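Local coordinates for protein Can2 (PDB 7BDV) that is a CRISPR ancillary effector, a dual-specificity nuclease of type III CRISPR defence that binds cyclic tetra-adenylate through its CARF domains, at residues A[13-18]-A[90-95]; A[75-80]-A[102-107]. All blocks are in the same frame, centred on the assembly; numbering follows the deposited sequence.

Both contacts belong to the CARF domain, with centres 11 Å apart. Contact 1 pairs the central parallel strands 13-17 and 90-93; contact 2 packs the two helices that flank strand 90-93 in the chain, 73-86 and 99-111, against each other. They meet where the sheet lies on helix 99-111: Leu17 CD2 is 3.6 Å from Ala102 N, and Leu92 CD2 lies 3.7 Å from Phe106 N. The cyclic tetra-adenylate sits at the C-terminal end of strand 90-93, where Thr95 touches it directly, whereas the nearest atom of contact 2 stays about 7 Å from the nucleotide. Both contacts also reach the second subunit.

Contact 1 of 2, residues A[13-18]-A[90-95]; sequences TYVCLL and AILNVT. With nucleotides of chain E.
Tyr14 and Asn93 run side by side, pointing the same way, on one face of a parallel strand pair at the middle of the CARF domain's Rossmann-like sheet. Three backbone bonds knit the strands: Ile91 N to Thr13 O (2.7 Å), Val15 N to Ile91 O (2.8 Å) and Asn93 N to Val15 O. On the face of Val15 and Leu92 the packing is apolar and buried: Val15 CG1 and Leu17 CD1 both meet Leu92 CD1, the latter at 3.9 Å, and helix 99-111 lies over this side through Met101, Ala105 and Phe109. The opposite face carries the polar pair. Tyr14 CG is anti to the backbone N (chi1 172°), and the hydroxyl comes beside the Asn93 amide. Asn93 ND2 donates to Tyr14 OH at 2.7 Å, the hydroxyl lying in the amide plane although ring and amide planes are turned 65° apart. Pro24 O and Asn25 O, where helix 23-31 begins, bond to ND2 and OH respectively. Beyond Asn93 the direct backbone pairing gives way to a looser, hydrated end, where one water accepts from Leu17 N at 2.9 Å and donates to Asn93 O at 2.6 Å. Asn93 OD1 accepts from its own segment, two residues on, bonding Thr95 N (3.1 Å) in an Asx turn. Thr95 CG2 then reaches 3.5 Å from O4' of A1 of chain E, and Lys99 of the second subunit bonds to Thr95 O. The Asn93 amide is thus engaged at both ends, which fixes its flip and is consistent with a second-shell role in holding the turn whose Thr95 touches the cyclic nucleotide.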
loop_
_atom_site.group_PDB
_atom_site.type_symbol
_atom_site.label_atom_id
_atom_site.label_comp_id
_atom_site.label_asym_id
_atom_site.label_seq_id
_atom_site.Cartn_x
_atom_site.Cartn_y
_atom_site.Cartn_z
ATOM N N THR A 13 28.180 -19.615 -9.610
ATOM C CA THR A 13 27.939 -18.152 -9.644
ATOM C C THR A 13 26.441 -17.901 -9.822
ATOM O O THR A 13 25.873 -18.376 -10.823
ATOM C CB THR A 13 28.806 -17.506 -10.735
ATOM O OG1 THR A 13 30.191 -17.730 -10.419
ATOM C CG2 THR A 13 28.554 -16.024 -10.877
ATOM N N TYR A 14 25.835 -17.200 -8.879
ATOM C CA TYR A 14 24.390 -16.857 -8.852
ATOM C C TYR A 14 24.246 -15.380 -9.231
ATOM O O TYR A 14 24.866 -14.519 -8.590
ATOM C CB TYR A 14 23.874 -17.241 -7.470
ATOM C CG TYR A 14 22.474 -16.834 -7.123
ATOM C CD1 TYR A 14 21.396 -17.569 -7.556
ATOM C CD2 TYR A 14 22.236 -15.753 -6.305
ATOM C CE1 TYR A 14 20.102 -17.256 -7.160
ATOM C CE2 TYR A 14 20.951 -15.407 -5.912
ATOM C CZ TYR A 14 19.882 -16.146 -6.379
ATOM O OH TYR A 14 18.613 -15.814 -6.015
ATOM N N VAL A 15 23.533 -15.105 -10.315
ATOM C CA VAL A 15 23.351 -13.732 -10.851
ATOM C C VAL A 15 21.920 -13.300 -10.545
ATOM O O VAL A 15 20.967 -14.004 -10.985
ATOM C CB VAL A 15 23.673 -13.655 -12.348
ATOM C CG1 VAL A 15 23.444 -12.263 -12.918
ATOM C CG2 VAL A 15 25.089 -14.133 -12.632
ATOM N N CYS A 16 21.743 -12.198 -9.830
ATOM C CA CYS A 16 20.369 -11.714 -9.580
ATOM C C CYS A 16 20.232 -10.221 -9.837
ATOM O O CYS A 16 21.238 -9.457 -9.822
ATOM C CB CYS A 16 19.831 -12.198 -8.249
ATOM S SG CYS A 16 20.955 -11.936 -6.876
ATOM N N LEU A 17 19.000 -9.841 -10.166
ATOM C CA LEU A 17 18.647 -8.459 -10.585
ATOM C C LEU A 17 17.960 -7.802 -9.400
ATOM O O LEU A 17 16.862 -8.266 -9.060
ATOM C CB LEU A 17 17.695 -8.533 -11.789
ATOM C CG LEU A 17 18.306 -8.908 -13.126
ATOM C CD1 LEU A 17 19.092 -10.196 -13.040
ATOM C CD2 LEU A 17 17.219 -9.043 -14.178
ATOM N N LEU A 18 18.529 -6.739 -8.822
ATOM C CA LEU A 18 17.975 -6.104 -7.606
ATOM C C LEU A 18 16.875 -5.102 -7.992
ATOM O O LEU A 18 17.021 -4.384 -8.995
ATOM C CB LEU A 18 19.085 -5.399 -6.830
ATOM C CG LEU A 18 20.177 -6.327 -6.294
ATOM C CD1 LEU A 18 20.945 -5.658 -5.162
ATOM C CD2 LEU A 18 19.606 -7.651 -5.803
ATOM N N ALA A 90 27.654 -19.747 -14.653
ATOM C CA ALA A 90 26.741 -18.834 -13.949
ATOM C C ALA A 90 25.328 -19.435 -14.001
ATOM O O ALA A 90 25.025 -20.111 -14.987
ATOM C CB ALA A 90 26.826 -17.487 -14.596
ATOM N N ILE A 91 24.500 -19.178 -12.990
ATOM C CA ILE A 91 23.024 -19.439 -13.000
ATOM C C ILE A 91 22.316 -18.089 -12.787
ATOM O O ILE A 91 22.818 -17.283 -11.991
ATOM C CB ILE A 91 22.649 -20.497 -11.941
ATOM C CG1 ILE A 91 21.144 -20.613 -11.692
ATOM C CG2 ILE A 91 23.370 -20.225 -10.637
ATOM C CD1 ILE A 91 20.774 -21.834 -10.901
ATOM N N LEU A 92 21.213 -17.854 -13.503
ATOM C CA LEU A 92 20.444 -16.584 -13.462
ATOM C C LEU A 92 19.169 -16.809 -12.655
ATOM O O LEU A 92 18.425 -17.752 -12.950
ATOM C CB LEU A 92 20.113 -16.112 -14.876
ATOM C CG LEU A 92 19.225 -14.873 -14.952
ATOM C CD1 LEU A 92 19.990 -13.655 -14.499
ATOM C CD2 LEU A 92 18.703 -14.652 -16.365
ATOM N N ASN A 93 18.950 -15.949 -11.665
ATOM C CA ASN A 93 17.641 -15.683 -11.025
ATOM C C ASN A 93 17.007 -14.506 -11.767
ATOM O O ASN A 93 17.483 -13.413 -11.613
ATOM C CB ASN A 93 17.784 -15.457 -9.528
ATOM C CG ASN A 93 16.431 -15.398 -8.835
ATOM O OD1 ASN A 93 15.396 -15.136 -9.467
ATOM N ND2 ASN A 93 16.447 -15.616 -7.542
ATOM N N VAL A 94 15.980 -14.769 -12.580
ATOM C CA VAL A 94 15.376 -13.783 -13.520
ATOM C C VAL A 94 14.137 -13.143 -12.855
ATOM O O VAL A 94 13.394 -12.413 -13.544
ATOM C CB VAL A 94 15.047 -14.487 -14.858
ATOM C CG1 VAL A 94 13.857 -15.433 -14.740
ATOM C CG2 VAL A 94 14.843 -13.520 -16.027
ATOM N N THR A 95 13.909 -13.378 -11.560
ATOM C CA THR A 95 12.674 -12.937 -10.830
ATOM C C THR A 95 12.733 -11.420 -10.571
ATOM O O THR A 95 11.710 -10.743 -10.627
ATOM C CB THR A 95 12.474 -13.661 -9.488
ATOM O OG1 THR A 95 12.931 -15.011 -9.563
ATOM C CG2 THR A 95 11.028 -13.629 -9.029
ATOM P P A E 1 9.858 -5.947 -8.392
ATOM O OP1 A E 1 10.945 -5.868 -7.334
ATOM O OP2 A E 1 8.536 -5.488 -7.799
ATOM O "O5'" A E 1 9.743 -7.444 -8.911
ATOM C "C5'" A E 1 9.538 -8.455 -7.929
ATOM C "C4'" A E 1 9.122 -9.694 -8.653
ATOM O "O4'" A E 1 9.290 -10.814 -7.760
ATOM C "C3'" A E 1 7.651 -9.751 -9.080
ATOM O "O3'" A E 1 7.525 -10.712 -10.085
ATOM C "C2'" A E 1 6.997 -10.378 -7.864
ATOM O "O2'" A E 1 5.765 -10.970 -8.211
ATOM C "C1'" A E 1 8.049 -11.451 -7.573
ATOM N N9 A E 1 8.095 -12.038 -6.274
ATOM C C8 A E 1 8.341 -13.359 -6.032
ATOM N N7 A E 1 8.374 -13.649 -4.762
ATOM C C5 A E 1 8.171 -12.442 -4.133
ATOM C C6 A E 1 8.113 -12.087 -2.778
ATOM N N6 A E 1 8.271 -12.945 -1.780
ATOM N N1 A E 1 7.920 -10.787 -2.495
ATOM C C2 A E 1 7.771 -9.922 -3.496
ATOM N N3 A E 1 7.767 -10.137 -4.788
ATOM C C4 A E 1 8.006 -11.430 -5.055
HETATM O O HOH W 1 16.648 -11.457 -10.087
#

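Contact 2 of 2, residues A[75-80]-A[102-107]; sequences QTQRIC and ALAAFD
Thr76 and Ala104 touch where two neighbouring helices of the CARF domain's Rossmann-like fold, 73-86 and 99-111, pack on the same side of the sheet. The helices are joined through strand 90-93; their segments 75-80 and 102-107 run 39° apart, with axes 8.2 Å from each other at closest approach, and small residues at the interface, Ala104 and Ala105, permit this closeness. Thr76 turns its methyl inward: CG2 is anti to the backbone N and rests on Ala104 CB at 3.5 Å, while OG1 bonds back to Gln72 O in the preceding turn. One turn on, Cys80 presses SG against Ala105 CB at 3.6 Å. The outer margin is polar and less buried. Gln77 CG passes 4.0 Å from Ala104 CB; the chain beyond it is extended, and NE2 lies across from Asp107. Asp107 CG is anti to the backbone N (chi1 -176°), and the two side chains cross obliquely. On the same helix, Arg110 forms a long, weak ion pair with Asp107 OD1. The bond between the helices is itself bent and rather long: Gln77 NE2 keeps its partner in its own amide plane but meets Asp107 OD2 from above the carboxylate plane, at 3.2 Å.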
loop_
_atom_site.group_PDB
_atom_site.type_symbol
_atom_site.label_atom_id
_atom_site.label_comp_id
_atom_site.label_asym_id
_atom_site.label_seq_id
_atom_site.Cartn_x
_atom_site.Cartn_y
_atom_site.Cartn_z
ATOM N N GLN A 75 22.666 -2.748 -23.599
ATOM C CA GLN A 75 23.738 -2.539 -22.594
ATOM C C GLN A 75 23.694 -3.659 -21.549
ATOM O O GLN A 75 24.776 -4.100 -21.083
ATOM C CB GLN A 75 23.602 -1.149 -21.981
ATOM C CG GLN A 75 23.851 -0.012 -22.972
ATOM C CD GLN A 75 22.666 0.320 -23.857
ATOM O OE1 GLN A 75 21.747 -0.486 -24.074
ATOM N NE2 GLN A 75 22.670 1.538 -24.367
ATOM N N THR A 76 22.498 -4.135 -21.175
ATOM C CA THR A 76 22.361 -5.230 -20.184
ATOM C C THR A 76 22.832 -6.523 -20.838
ATOM O O THR A 76 23.490 -7.303 -20.135
ATOM C CB THR A 76 20.954 -5.283 -19.583
ATOM O OG1 THR A 76 20.797 -4.033 -18.921
ATOM C CG2 THR A 76 20.748 -6.400 -18.585
ATOM N N GLN A 77 22.504 -6.734 -22.116
ATOM C CA GLN A 77 22.982 -7.895 -22.920
ATOM C C GLN A 77 24.516 -7.933 -22.908
ATOM O O GLN A 77 25.076 -9.036 -22.777
ATOM C CB GLN A 77 22.472 -7.824 -24.358
ATOM C CG GLN A 77 21.020 -8.261 -24.508
ATOM C CD GLN A 77 20.565 -8.126 -25.936
ATOM O OE1 GLN A 77 20.655 -7.067 -26.543
ATOM N NE2 GLN A 77 20.092 -9.211 -26.507
ATOM N N ARG A 78 25.172 -6.777 -23.049
ATOM C CA ARG A 78 26.660 -6.686 -23.073
ATOM C C ARG A 78 27.220 -7.063 -21.689
ATOM O O ARG A 78 28.214 -7.788 -21.645
ATOM C CB ARG A 78 27.114 -5.296 -23.527
ATOM N N ILE A 79 26.604 -6.607 -20.599
ATOM C CA ILE A 79 27.083 -6.892 -19.210
ATOM C C ILE A 79 26.930 -8.394 -18.924
ATOM O O ILE A 79 27.845 -8.982 -18.305
ATOM C CB ILE A 79 26.361 -6.014 -18.169
ATOM C CG1 ILE A 79 26.652 -4.525 -18.395
ATOM C CG2 ILE A 79 26.702 -6.456 -16.757
ATOM N N CYS A 80 25.820 -9.005 -19.345
ATOM C CA CYS A 80 25.568 -10.455 -19.152
ATOM C C CYS A 80 26.573 -11.266 -19.990
ATOM O O CYS A 80 27.119 -12.249 -19.458
ATOM C CB CYS A 80 24.120 -10.817 -19.447
ATOM S SG CYS A 80 22.995 -10.193 -18.172
ATOM N N ALA A 102 15.362 -8.122 -17.136
ATOM C CA ALA A 102 15.100 -9.539 -17.121
ATOM C C ALA A 102 15.130 -10.100 -18.539
ATOM O O ALA A 102 15.711 -11.173 -18.700
ATOM C CB ALA A 102 13.777 -9.839 -16.440
ATOM N N LEU A 103 14.499 -9.449 -19.526
ATOM C CA LEU A 103 14.506 -9.947 -20.928
ATOM C C LEU A 103 15.955 -10.026 -21.450
ATOM O O LEU A 103 16.302 -11.005 -22.114
ATOM C CB LEU A 103 13.673 -9.028 -21.826
ATOM C CG LEU A 103 12.157 -9.087 -21.609
ATOM C CD1 LEU A 103 11.469 -7.904 -22.269
ATOM C CD2 LEU A 103 11.589 -10.377 -22.160
ATOM N N ALA A 104 16.772 -9.013 -21.180
ATOM C CA ALA A 104 18.171 -8.912 -21.660
ATOM C C ALA A 104 18.967 -10.100 -21.119
ATOM O O ALA A 104 19.628 -10.784 -21.914
ATOM C CB ALA A 104 18.758 -7.599 -21.225
ATOM N N ALA A 105 18.872 -10.346 -19.819
ATOM C CA ALA A 105 19.663 -11.369 -19.097
ATOM C C ALA A 105 19.170 -12.751 -19.506
ATOM O O ALA A 105 19.981 -13.607 -19.819
ATOM C CB ALA A 105 19.575 -11.119 -17.608
ATOM N N PHE A 106 17.855 -12.970 -19.523
ATOM C CA PHE A 106 17.263 -14.235 -20.006
ATOM C C PHE A 106 17.851 -14.592 -21.371
ATOM O O PHE A 106 18.362 -15.727 -21.540
ATOM C CB PHE A 106 15.742 -14.129 -20.075
ATOM C CG PHE A 106 15.070 -15.433 -20.358
ATOM C CD1 PHE A 106 14.821 -16.343 -19.341
ATOM C CD2 PHE A 106 14.650 -15.735 -21.635
ATOM C CE1 PHE A 106 14.157 -17.530 -19.607
ATOM C CE2 PHE A 106 13.958 -16.910 -21.893
ATOM C CZ PHE A 106 13.727 -17.813 -20.883
ATOM N N ASP A 107 17.785 -13.656 -22.321
ATOM C CA ASP A 107 18.246 -13.849 -23.718
ATOM C C ASP A 107 19.682 -14.409 -23.761
ATOM O O ASP A 107 19.911 -15.374 -24.505
ATOM C CB ASP A 107 18.161 -12.543 -24.508
ATOM C CG ASP A 107 18.542 -12.725 -25.968
ATOM O OD1 ASP A 107 17.697 -13.222 -26.741
ATOM O OD2 ASP A 107 19.704 -12.390 -26.321
#